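Local coordinates for C2 domain protein (Ramazzottius varieornatus, PDB 7DF2) that binds three calcium ions in the loops at one end of a C2-domain beta sandwich, at residues L50-K55 and D66-K71; L60-F65 and D141-Y146; P70-F75 and V108-T113; D100-P105 and I133-L138. All coordinates share one frame; numbering follows the deposited sequence.

Interaction 1: L50-K55 and D66-K71. With CA (calcium ion), chain E; CA (calcium ion), chain D.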
# COMPACT_ATOMS: atom_id res chain seq x y z
N LEU A 50 -4.84 -7.19 -7.18
CA LEU A 50 -4.12 -6.31 -8.09
C LEU A 50 -4.49 -6.71 -9.50
O LEU A 50 -4.30 -7.87 -9.88
CB LEU A 50 -2.61 -6.44 -7.85
CG LEU A 50 -1.47 -5.54 -8.37
CD1 LEU A 50 -1.73 -5.01 -9.72
CD2 LEU A 50 -1.12 -4.40 -7.39
N ASP A 51 -5.00 -5.76 -10.29
CA ASP A 51 -5.32 -5.99 -11.70
C ASP A 51 -4.22 -5.34 -12.52
O ASP A 51 -4.21 -4.13 -12.72
CB ASP A 51 -6.69 -5.41 -12.05
CG ASP A 51 -7.10 -5.71 -13.51
OD1 ASP A 51 -6.40 -6.48 -14.21
OD2 ASP A 51 -8.13 -5.17 -13.95
N THR A 52 -3.26 -6.16 -12.97
CA THR A 52 -2.19 -5.66 -13.84
C THR A 52 -2.67 -5.45 -15.27
O THR A 52 -1.96 -4.80 -16.06
CB THR A 52 -1.03 -6.65 -13.89
OG1 THR A 52 -1.47 -7.82 -14.59
CG2 THR A 52 -0.55 -7.04 -12.49
N GLN A 53 -3.82 -6.03 -15.63
CA GLN A 53 -4.29 -6.11 -17.02
C GLN A 53 -3.27 -6.77 -17.94
O GLN A 53 -3.35 -6.63 -19.17
CB GLN A 53 -4.67 -4.72 -17.55
CG GLN A 53 -5.64 -3.96 -16.66
CD GLN A 53 -6.11 -2.69 -17.30
OE1 GLN A 53 -5.33 -1.77 -17.51
NE2 GLN A 53 -7.41 -2.62 -17.62
N GLY A 54 -2.33 -7.50 -17.35
CA GLY A 54 -1.27 -8.15 -18.09
C GLY A 54 -0.21 -7.23 -18.65
O GLY A 54 0.56 -7.67 -19.51
N LYS A 55 -0.13 -5.99 -18.18
CA LYS A 55 0.69 -4.98 -18.85
C LYS A 55 1.67 -4.32 -17.89
O LYS A 55 1.40 -4.12 -16.71
CB LYS A 55 -0.19 -3.91 -19.47
CG LYS A 55 -1.06 -4.44 -20.61
CD LYS A 55 -1.99 -3.36 -21.13
CE LYS A 55 -2.92 -3.92 -22.21
NZ LYS A 55 -3.76 -2.84 -22.82
N ASP A 66 4.48 -15.21 -22.17
CA ASP A 66 3.82 -15.75 -20.99
C ASP A 66 3.35 -14.58 -20.12
O ASP A 66 3.46 -13.41 -20.51
CB ASP A 66 4.75 -16.71 -20.24
CG ASP A 66 6.18 -16.19 -20.14
OD1 ASP A 66 6.39 -15.17 -19.46
OD2 ASP A 66 7.08 -16.79 -20.75
N LYS A 67 2.79 -14.90 -18.96
CA LYS A 67 2.09 -13.91 -18.15
C LYS A 67 3.05 -13.17 -17.21
O LYS A 67 4.25 -13.45 -17.14
CB LYS A 67 0.97 -14.59 -17.35
CG LYS A 67 -0.15 -15.14 -18.22
CD LYS A 67 -1.31 -15.63 -17.37
CE LYS A 67 -1.76 -17.03 -17.78
NZ LYS A 67 -1.95 -17.91 -16.59
N CYS A 68 2.51 -12.17 -16.51
CA CYS A 68 3.34 -11.38 -15.61
C CYS A 68 3.85 -12.25 -14.46
O CYS A 68 3.21 -13.22 -14.06
CB CYS A 68 2.59 -10.17 -15.04
SG CYS A 68 1.86 -8.97 -16.21
N ASP A 69 5.01 -11.87 -13.93
CA ASP A 69 5.66 -12.56 -12.81
C ASP A 69 5.76 -11.57 -11.66
O ASP A 69 6.84 -11.02 -11.39
CB ASP A 69 7.03 -13.10 -13.21
CG ASP A 69 6.98 -13.75 -14.55
OD1 ASP A 69 6.17 -14.68 -14.69
OD2 ASP A 69 7.68 -13.29 -15.48
N PRO A 70 4.65 -11.31 -10.97
CA PRO A 70 4.58 -10.12 -10.11
C PRO A 70 5.32 -10.31 -8.80
O PRO A 70 5.22 -11.35 -8.14
CB PRO A 70 3.07 -9.95 -9.88
CG PRO A 70 2.53 -11.33 -10.00
CD PRO A 70 3.36 -12.01 -11.05
N LYS A 71 6.09 -9.30 -8.44
CA LYS A 71 6.55 -9.09 -7.08
C LYS A 71 5.84 -7.83 -6.61
O LYS A 71 5.99 -6.77 -7.22
CB LYS A 71 8.07 -8.92 -7.00
CG LYS A 71 8.57 -8.70 -5.55
CD LYS A 71 10.10 -8.72 -5.47
CE LYS A 71 10.59 -8.44 -4.05
NZ LYS A 71 12.08 -8.44 -3.94
CA CA E . 6.29 -14.55 -17.23
CA CA D . 8.68 -11.45 -16.53
O HOH W 1 10.18 -13.13 -17.40
O HOH W 2 8.19 -16.08 -17.01
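C68, in the first calcium-binding loop of the C2 domain, packs on the tight turn that opens the same loop, at T52 and G54. The turn, T52 to K55, is a type I' beta turn closed by K55 N to T52 O (3.0 Å). C68 SG, in the conformer described, rests 3.6 Å from G54 C. T52 OG1 stands a little further off, 3.9 Å from C68 SG. This is packing without a polar bond, and it backs the disulfide of C68 with C62. The T52 hydroxyl also braces the turn in an ST turn: OG1 lies between the backbone N and the carbonyl carbon (chi1 69°), from where it accepts G54 N at 2.9 Å. D51 OD1 takes Q53 N in an Asx turn, met from above the carboxylate plane. With a valine at T52, G54 N would probably be left without its acceptor and the turn less firmly set against C68. On the far side of C68 the loop binds metal. D66 OD1 and K67 O each lie 2.3 Å from one calcium ion, which D69 grips with both carboxylate oxygens. D69 OD2 also reaches a second calcium at 2.3 Å. Strand 41-51, which leads into the turn, pairs through L50 with V108 and through D51 with K181. Strand 70-77 leaves the loop into the other sheet, and T52 touches I143 of strand 139-150.

Interaction 2: L60-F65 and D141-Y146. With CA (calcium ion), chain C; CA (calcium ion), chain D; CA (calcium ion), chain E.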
# COMPACT_ATOMS: atom_id res chain seq x y z
N LEU A 60 2.82 -2.09 -22.85
CA LEU A 60 3.25 -3.36 -23.41
C LEU A 60 2.86 -4.50 -22.47
O LEU A 60 2.68 -4.28 -21.26
CB LEU A 60 4.76 -3.38 -23.62
CG LEU A 60 5.36 -2.49 -24.70
CD1 LEU A 60 6.89 -2.59 -24.64
CD2 LEU A 60 4.84 -2.88 -26.07
N PRO A 61 2.71 -5.72 -22.98
CA PRO A 61 2.54 -6.85 -22.07
C PRO A 61 3.79 -7.01 -21.21
O PRO A 61 4.89 -6.65 -21.63
CB PRO A 61 2.35 -8.05 -23.01
CG PRO A 61 3.00 -7.64 -24.29
CD PRO A 61 2.79 -6.14 -24.40
N CYS A 62 3.59 -7.53 -19.99
CA CYS A 62 4.73 -7.78 -19.12
C CYS A 62 5.80 -8.59 -19.84
O CYS A 62 6.96 -8.19 -19.91
CB CYS A 62 4.30 -8.55 -17.87
SG CYS A 62 3.30 -7.60 -16.74
N ASP A 63 5.40 -9.74 -20.39
CA ASP A 63 6.27 -10.62 -21.15
C ASP A 63 5.59 -10.93 -22.48
O ASP A 63 4.37 -10.84 -22.59
CB ASP A 63 6.54 -11.94 -20.40
CG ASP A 63 7.29 -11.72 -19.10
OD1 ASP A 63 8.10 -10.76 -19.03
OD2 ASP A 63 7.09 -12.51 -18.15
N ILE A 64 6.37 -11.33 -23.48
CA ILE A 64 5.78 -11.52 -24.80
C ILE A 64 5.03 -12.84 -24.90
O ILE A 64 3.92 -12.90 -25.45
CB ILE A 64 6.85 -11.40 -25.88
CG1 ILE A 64 7.40 -9.96 -25.90
CG2 ILE A 64 6.23 -11.76 -27.23
CD1 ILE A 64 8.50 -9.74 -26.87
N PHE A 65 5.59 -13.92 -24.35
CA PHE A 65 5.05 -15.26 -24.56
C PHE A 65 4.46 -15.89 -23.31
O PHE A 65 4.00 -17.04 -23.38
CB PHE A 65 6.13 -16.17 -25.13
CG PHE A 65 6.62 -15.74 -26.47
CD1 PHE A 65 5.77 -15.74 -27.56
CD2 PHE A 65 7.92 -15.29 -26.64
CE1 PHE A 65 6.21 -15.31 -28.81
CE2 PHE A 65 8.37 -14.87 -27.88
CZ PHE A 65 7.51 -14.88 -28.97
N ASP A 141 10.73 -5.09 -14.24
CA ASP A 141 9.92 -4.56 -15.33
C ASP A 141 8.72 -3.92 -14.65
O ASP A 141 7.83 -4.63 -14.19
CB ASP A 141 9.53 -5.70 -16.28
CG ASP A 141 8.70 -5.27 -17.47
OD1 ASP A 141 8.09 -4.18 -17.46
OD2 ASP A 141 8.64 -6.08 -18.42
N LYS A 142 8.71 -2.59 -14.53
CA LYS A 142 7.72 -1.94 -13.66
C LYS A 142 6.30 -2.12 -14.17
O LYS A 142 6.00 -1.89 -15.36
CB LYS A 142 8.04 -0.45 -13.51
CG LYS A 142 7.01 0.34 -12.70
CD LYS A 142 7.26 1.85 -12.84
CE LYS A 142 6.35 2.64 -11.92
NZ LYS A 142 6.63 4.10 -12.03
N ILE A 143 5.41 -2.58 -13.28
CA ILE A 143 3.99 -2.61 -13.57
C ILE A 143 3.43 -1.25 -13.18
O ILE A 143 3.01 -0.48 -14.04
CB ILE A 143 3.28 -3.78 -12.88
CG1 ILE A 143 3.78 -5.08 -13.50
CG2 ILE A 143 1.77 -3.69 -13.07
CD1 ILE A 143 3.49 -6.29 -12.69
N ASP A 144 3.45 -0.92 -11.88
CA ASP A 144 3.09 0.43 -11.48
C ASP A 144 3.39 0.64 -10.01
O ASP A 144 3.64 -0.30 -9.25
CB ASP A 144 1.61 0.75 -11.76
CG ASP A 144 1.43 2.12 -12.42
OD1 ASP A 144 2.21 3.03 -12.07
OD2 ASP A 144 0.54 2.29 -13.28
N ASN A 145 3.36 1.92 -9.62
CA ASN A 145 3.25 2.36 -8.24
C ASN A 145 1.82 2.83 -8.00
O ASN A 145 1.19 3.43 -8.88
CB ASN A 145 4.23 3.50 -7.93
CG ASN A 145 5.69 3.09 -8.05
OD1 ASN A 145 6.06 1.95 -7.79
ND2 ASN A 145 6.54 4.05 -8.44
N TYR A 146 1.30 2.57 -6.80
CA TYR A 146 -0.07 2.90 -6.45
C TYR A 146 -0.05 3.61 -5.10
O TYR A 146 0.60 3.12 -4.17
CB TYR A 146 -0.95 1.63 -6.37
CG TYR A 146 -0.84 0.72 -7.56
CD1 TYR A 146 0.22 -0.19 -7.67
CD2 TYR A 146 -1.80 0.74 -8.56
CE1 TYR A 146 0.32 -1.03 -8.77
CE2 TYR A 146 -1.70 -0.10 -9.67
CZ TYR A 146 -0.64 -0.98 -9.77
OH TYR A 146 -0.54 -1.81 -10.87
CA CA C . 8.91 -8.52 -18.69
CA CA D . 8.68 -11.45 -16.53
CA CA E . 6.29 -14.55 -17.23
O HOH W 3 9.95 -8.38 -20.84
O HOH W 1 10.18 -13.13 -17.40
O HOH W 2 8.19 -16.08 -17.01
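C62 O and D141 OD2 meet at a calcium ion in the loop end of the C2 domain, 2.3 Å and 2.5 Å from the metal. C62 O and D141 OD2 stand 3.1 Å apart, a closeness probably owed to the cation they share. D63 OD1 binds the same calcium at 2.4 Å, and a water fills another position. D63 goes further: its OD1 and OD2 both bind a second calcium, and OD2 reaches a third at 2.4 Å. One carboxylate thus touches all three ions, and their charge probably offsets that of the crowded aspartates. D134 and D136 complete the first site. Behind this shell, D141 holds its CG anti to the backbone N (chi1 -179°), which carries OD2 out to the metal while OD1 is hydrogen-bonded, with S56 as the partner of this carboxylate. The backbone of D141 pairs with D134 in the neighbouring strand 121-136. Two residues on, I143 and D144 both face A132 in a classic beta bulge. On the loop side, C62 is tied by its disulfide to C68 and by its backbone to G54. Its sulfur also has an apolar neighbour across the contact: C62 SG lies 4.1 Å from I143 CG1.

Interaction 3: P70-F75 and V108-T113. With GLC (alpha-D-glucopyranose), chain B.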
# COMPACT_ATOMS: atom_id res chain seq x y z
N PRO A 70 4.65 -11.31 -10.97
CA PRO A 70 4.58 -10.12 -10.11
C PRO A 70 5.32 -10.31 -8.80
O PRO A 70 5.22 -11.35 -8.14
CB PRO A 70 3.07 -9.95 -9.88
CG PRO A 70 2.53 -11.33 -10.00
CD PRO A 70 3.36 -12.01 -11.05
N LYS A 71 6.09 -9.30 -8.44
CA LYS A 71 6.55 -9.09 -7.08
C LYS A 71 5.84 -7.83 -6.61
O LYS A 71 5.99 -6.77 -7.22
CB LYS A 71 8.07 -8.92 -7.00
CG LYS A 71 8.57 -8.70 -5.55
CD LYS A 71 10.10 -8.72 -5.47
CE LYS A 71 10.59 -8.44 -4.05
NZ LYS A 71 12.08 -8.44 -3.94
N ILE A 72 5.04 -7.96 -5.56
CA ILE A 72 4.17 -6.89 -5.09
C ILE A 72 4.56 -6.56 -3.66
O ILE A 72 4.58 -7.46 -2.81
CB ILE A 72 2.69 -7.28 -5.21
CG1 ILE A 72 2.36 -7.60 -6.67
CG2 ILE A 72 1.79 -6.16 -4.68
CD1 ILE A 72 0.96 -8.21 -6.90
N ILE A 73 4.87 -5.30 -3.40
CA ILE A 73 5.35 -4.87 -2.09
C ILE A 73 4.49 -3.70 -1.61
O ILE A 73 3.92 -2.95 -2.41
CB ILE A 73 6.84 -4.48 -2.13
CG1 ILE A 73 7.05 -3.22 -2.98
CG2 ILE A 73 7.69 -5.63 -2.69
CD1 ILE A 73 8.52 -2.83 -3.12
N ALA A 74 4.39 -3.55 -0.29
CA ALA A 74 3.47 -2.58 0.30
C ALA A 74 4.09 -1.92 1.53
O ALA A 74 4.95 -2.48 2.20
CB ALA A 74 2.14 -3.22 0.69
N PHE A 75 3.60 -0.71 1.82
CA PHE A 75 4.08 0.06 2.96
C PHE A 75 3.01 1.06 3.38
O PHE A 75 2.34 1.64 2.52
CB PHE A 75 5.38 0.78 2.59
CG PHE A 75 6.08 1.43 3.76
CD1 PHE A 75 6.90 0.67 4.60
CD2 PHE A 75 5.93 2.78 4.02
CE1 PHE A 75 7.56 1.26 5.66
CE2 PHE A 75 6.59 3.38 5.09
CZ PHE A 75 7.40 2.61 5.91
N VAL A 108 -4.56 -10.61 -9.81
CA VAL A 108 -3.86 -11.37 -8.78
C VAL A 108 -4.64 -11.21 -7.48
O VAL A 108 -4.72 -10.11 -6.95
CB VAL A 108 -2.41 -10.89 -8.61
CG1 VAL A 108 -1.69 -11.75 -7.57
CG2 VAL A 108 -1.66 -10.88 -9.94
N GLU A 109 -5.19 -12.31 -6.97
CA GLU A 109 -5.86 -12.29 -5.68
C GLU A 109 -4.82 -12.39 -4.58
O GLU A 109 -3.99 -13.29 -4.60
CB GLU A 109 -6.86 -13.44 -5.58
CG GLU A 109 -7.93 -13.37 -6.66
CD GLU A 109 -8.94 -12.28 -6.40
OE1 GLU A 109 -9.08 -11.85 -5.23
OE2 GLU A 109 -9.61 -11.84 -7.35
N ILE A 110 -4.87 -11.46 -3.62
CA ILE A 110 -3.76 -11.28 -2.69
C ILE A 110 -4.21 -11.48 -1.24
O ILE A 110 -3.72 -12.38 -0.56
CB ILE A 110 -3.12 -9.89 -2.88
CG1 ILE A 110 -2.53 -9.77 -4.29
CG2 ILE A 110 -2.02 -9.64 -1.86
CD1 ILE A 110 -2.15 -8.38 -4.65
N ASP A 111 -5.13 -10.63 -0.77
CA ASP A 111 -5.65 -10.62 0.61
C ASP A 111 -4.55 -10.82 1.65
O ASP A 111 -4.62 -11.71 2.50
CB ASP A 111 -6.77 -11.64 0.82
CG ASP A 111 -7.53 -11.41 2.16
OD1 ASP A 111 -7.57 -10.24 2.62
OD2 ASP A 111 -8.08 -12.37 2.76
N LYS A 112 -3.53 -9.96 1.60
CA LYS A 112 -2.54 -9.89 2.67
C LYS A 112 -2.67 -8.55 3.38
O LYS A 112 -3.17 -7.57 2.83
CB LYS A 112 -1.11 -10.07 2.14
CG LYS A 112 -0.88 -11.27 1.22
CD LYS A 112 -1.08 -12.60 1.95
CE LYS A 112 -0.48 -13.79 1.16
NZ LYS A 112 -0.92 -15.09 1.76
N THR A 113 -2.19 -8.50 4.63
CA THR A 113 -2.42 -7.33 5.46
C THR A 113 -1.15 -6.97 6.21
O THR A 113 -0.44 -7.86 6.70
CB THR A 113 -3.57 -7.61 6.45
OG1 THR A 113 -4.75 -7.92 5.72
CG2 THR A 113 -3.84 -6.40 7.34
C1 GLC B . -14.32 -12.72 -4.04
C2 GLC B . -13.86 -12.56 -5.49
C3 GLC B . -12.52 -11.82 -5.60
C4 GLC B . -12.48 -10.60 -4.68
C5 GLC B . -13.08 -10.93 -3.31
C6 GLC B . -13.10 -9.71 -2.39
O2 GLC B . -13.78 -13.81 -6.16
O3 GLC B . -12.30 -11.41 -6.94
O4 GLC B . -11.16 -10.11 -4.52
O5 GLC B . -14.39 -11.44 -3.48
O6 GLC B . -12.68 -10.13 -1.11
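I72 and I110 meet methyl to methyl between the two sheets of the C2 beta sandwich, I72 CD1 lying 3.8 Å from I110 CD1. This is the tight part of the contact. The two side chains cross obliquely. In I72, CG1 lies beside the backbone N (chi1 -59°) and the chain then runs on extended, which carries CD1 across the gap. The same methyl also comes to V108 CG1, at a looser 4.5 Å. Nearer the calcium end, P70 CG sits 4.2 Å from V108 CG2. All four residues are buried, and the contact is purely apolar. The strands face each other at 9.7 Å between the axes of these segments, turned by 34°, so the side chains fill the space rather than the backbones pairing. The outer side of strand 107-119 differs. E109, between V108 and I110, is exposed and takes no part in the core. Its chain bends at chi2 and its carboxylate accepts two bonds from the glucose unit: GLC O4 to E109 OE1 and GLC O3 to E109 OE2, both 2.8 Å. V48, R49 and E169 complete that pocket. D111 and K112 form a G1 bulge against V47 of strand 41-51. I110 lies on V47 and L50 of that strand and on V99 of strand 96-100, while I72 packs on V130 and A132 of strand 121-136.

Interaction 4: D100-P105 and I133-L138. With CA (calcium ion), chain D; CA (calcium ion), chain C; CA (calcium ion), chain E.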
# COMPACT_ATOMS: atom_id res chain seq x y z
N ASP A 100 5.30 -12.84 -4.44
CA ASP A 100 6.50 -13.01 -5.27
C ASP A 100 6.28 -14.26 -6.10
O ASP A 100 6.64 -15.37 -5.68
CB ASP A 100 7.76 -13.10 -4.41
CG ASP A 100 9.03 -12.93 -5.22
OD1 ASP A 100 8.94 -13.06 -6.45
OD2 ASP A 100 10.10 -12.67 -4.64
N ALA A 101 5.68 -14.09 -7.28
CA ALA A 101 5.09 -15.21 -8.01
C ALA A 101 5.44 -15.16 -9.48
O ALA A 101 5.98 -14.17 -9.99
CB ALA A 101 3.56 -15.23 -7.84
N ASN A 102 5.08 -16.23 -10.18
CA ASN A 102 5.42 -16.40 -11.59
C ASN A 102 4.20 -16.76 -12.42
O ASN A 102 3.38 -17.59 -12.01
CB ASN A 102 6.51 -17.48 -11.75
CG ASN A 102 7.83 -17.06 -11.16
OD1 ASN A 102 8.47 -16.12 -11.65
ND2 ASN A 102 8.25 -17.73 -10.10
N ASN A 103 4.10 -16.11 -13.58
CA ASN A 103 3.08 -16.35 -14.60
C ASN A 103 1.68 -16.43 -13.98
O ASN A 103 0.96 -17.42 -14.10
CB ASN A 103 3.42 -17.60 -15.41
CG ASN A 103 4.72 -17.42 -16.18
OD1 ASN A 103 4.89 -16.41 -16.85
ND2 ASN A 103 5.64 -18.37 -16.05
N THR A 104 1.29 -15.33 -13.35
CA THR A 104 0.01 -15.27 -12.66
C THR A 104 -1.08 -14.75 -13.59
O THR A 104 -0.78 -14.13 -14.62
CB THR A 104 0.11 -14.35 -11.44
OG1 THR A 104 0.50 -13.04 -11.86
CG2 THR A 104 1.14 -14.88 -10.44
N PRO A 105 -2.35 -14.98 -13.27
CA PRO A 105 -3.43 -14.33 -14.01
C PRO A 105 -3.30 -12.82 -13.91
O PRO A 105 -2.64 -12.28 -13.02
CB PRO A 105 -4.70 -14.82 -13.31
CG PRO A 105 -4.29 -16.06 -12.61
CD PRO A 105 -2.86 -15.87 -12.21
N ILE A 133 6.09 -4.99 -9.70
CA ILE A 133 6.99 -5.14 -10.85
C ILE A 133 6.82 -6.56 -11.37
O ILE A 133 6.40 -7.47 -10.66
CB ILE A 133 8.48 -4.87 -10.52
CG1 ILE A 133 9.01 -5.87 -9.50
CG2 ILE A 133 8.66 -3.47 -9.97
CD1 ILE A 133 9.85 -6.98 -10.09
N ASP A 134 7.13 -6.71 -12.65
CA ASP A 134 7.24 -8.02 -13.28
C ASP A 134 8.71 -8.43 -13.23
O ASP A 134 9.57 -7.69 -13.70
CB ASP A 134 6.74 -7.96 -14.73
CG ASP A 134 7.24 -9.12 -15.57
OD1 ASP A 134 7.01 -10.27 -15.17
OD2 ASP A 134 7.88 -8.90 -16.62
N LYS A 135 8.99 -9.59 -12.64
CA LYS A 135 10.36 -10.06 -12.60
C LYS A 135 10.79 -10.54 -13.98
O LYS A 135 10.08 -11.31 -14.63
CB LYS A 135 10.51 -11.20 -11.59
CG LYS A 135 10.31 -10.77 -10.15
CD LYS A 135 10.51 -11.95 -9.21
CE LYS A 135 9.50 -13.05 -9.51
NZ LYS A 135 8.12 -12.64 -9.16
N ASP A 136 11.96 -10.07 -14.41
CA ASP A 136 12.61 -10.53 -15.64
C ASP A 136 13.99 -11.03 -15.24
O ASP A 136 15.00 -10.37 -15.51
CB ASP A 136 12.70 -9.39 -16.69
CG ASP A 136 11.38 -9.10 -17.38
OD1 ASP A 136 10.50 -9.98 -17.39
OD2 ASP A 136 11.24 -7.99 -17.94
N GLY A 137 14.03 -12.16 -14.55
CA GLY A 137 15.27 -12.64 -13.97
C GLY A 137 15.84 -11.64 -12.99
O GLY A 137 15.19 -11.26 -12.01
N LEU A 138 17.06 -11.18 -13.26
CA LEU A 138 17.72 -10.21 -12.40
C LEU A 138 17.17 -8.80 -12.55
O LEU A 138 17.54 -7.93 -11.76
CB LEU A 138 19.22 -10.17 -12.69
CG LEU A 138 19.96 -11.49 -12.50
CD1 LEU A 138 21.42 -11.31 -12.86
CD2 LEU A 138 19.80 -11.95 -11.07
CA CA D . 8.68 -11.45 -16.53
CA CA C . 8.91 -8.52 -18.69
CA CA E . 6.29 -14.55 -17.23
O HOH W 3 9.95 -8.38 -20.84
O HOH W 1 10.18 -13.13 -17.40
O HOH W 2 8.19 -16.08 -17.01
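K135 NZ is gripped by two acceptors where strand 96-100 ends and its loop begins. It gives one bond to A101 O at 2.8 Å and one to D100 OD1 at 2.9 Å, the second being part of a salt bridge. The two bonds come in differently. D100 OD1 is met nearly along its C-O axis. A101 O is met at a C=O...N angle of 131°, with the donor tilted from the carbonyl plane. The lysine, described here in one of its two modelled conformers, starts extended and then bends at chi3 and chi4 (-69° at the last), which folds the ammonium back onto the loop. It crosses D100 and N102 at about a right angle, and N102 OD1 passes K135 CE at 3.9 Å. While the side chain faces the loop, the backbone faces metal: K135 O binds a calcium ion at 2.4 Å. D134 chelates the same ion through both oxygens, and its OD2 also binds a second calcium at 2.3 Å. D136 OD1 bridges the two ions at 2.5 Å each. N103 serves the third calcium together with D66, K67 and D69. The contact therefore joins two calcium-binding loops of the C2 domain at the surface. The salt bridge probably keeps the lysine's charge turned to D100 in this conformer, and the cations are likely to offset the carboxylates of D134 and D136.

How the interactions relate
Interactions 1, 2 and 4 gather at the calcium end of the sandwich, and interaction 3 lies nearer the centre of the chain. Interaction 3 is core and wholly apolar between its segments. Interaction 4 is a surface contact held by a salt bridge and a hydrogen bond to a backbone carbonyl. Interaction 2 is buried and interaction 1 partly so; both have sulfur packing on one side and metal on the other. The C62-C68 disulfide links these two directly. D63, D69, D134 and D136 each bind more than one ion, so the calcium cluster ties interactions 1, 2 and 4 together. Interactions 1 and 3 share P70 and K71, where the calcium loop passes into strand 70-77. That strand pairs with strand 121-136, which carries D134, K135 and D136 of interaction 4.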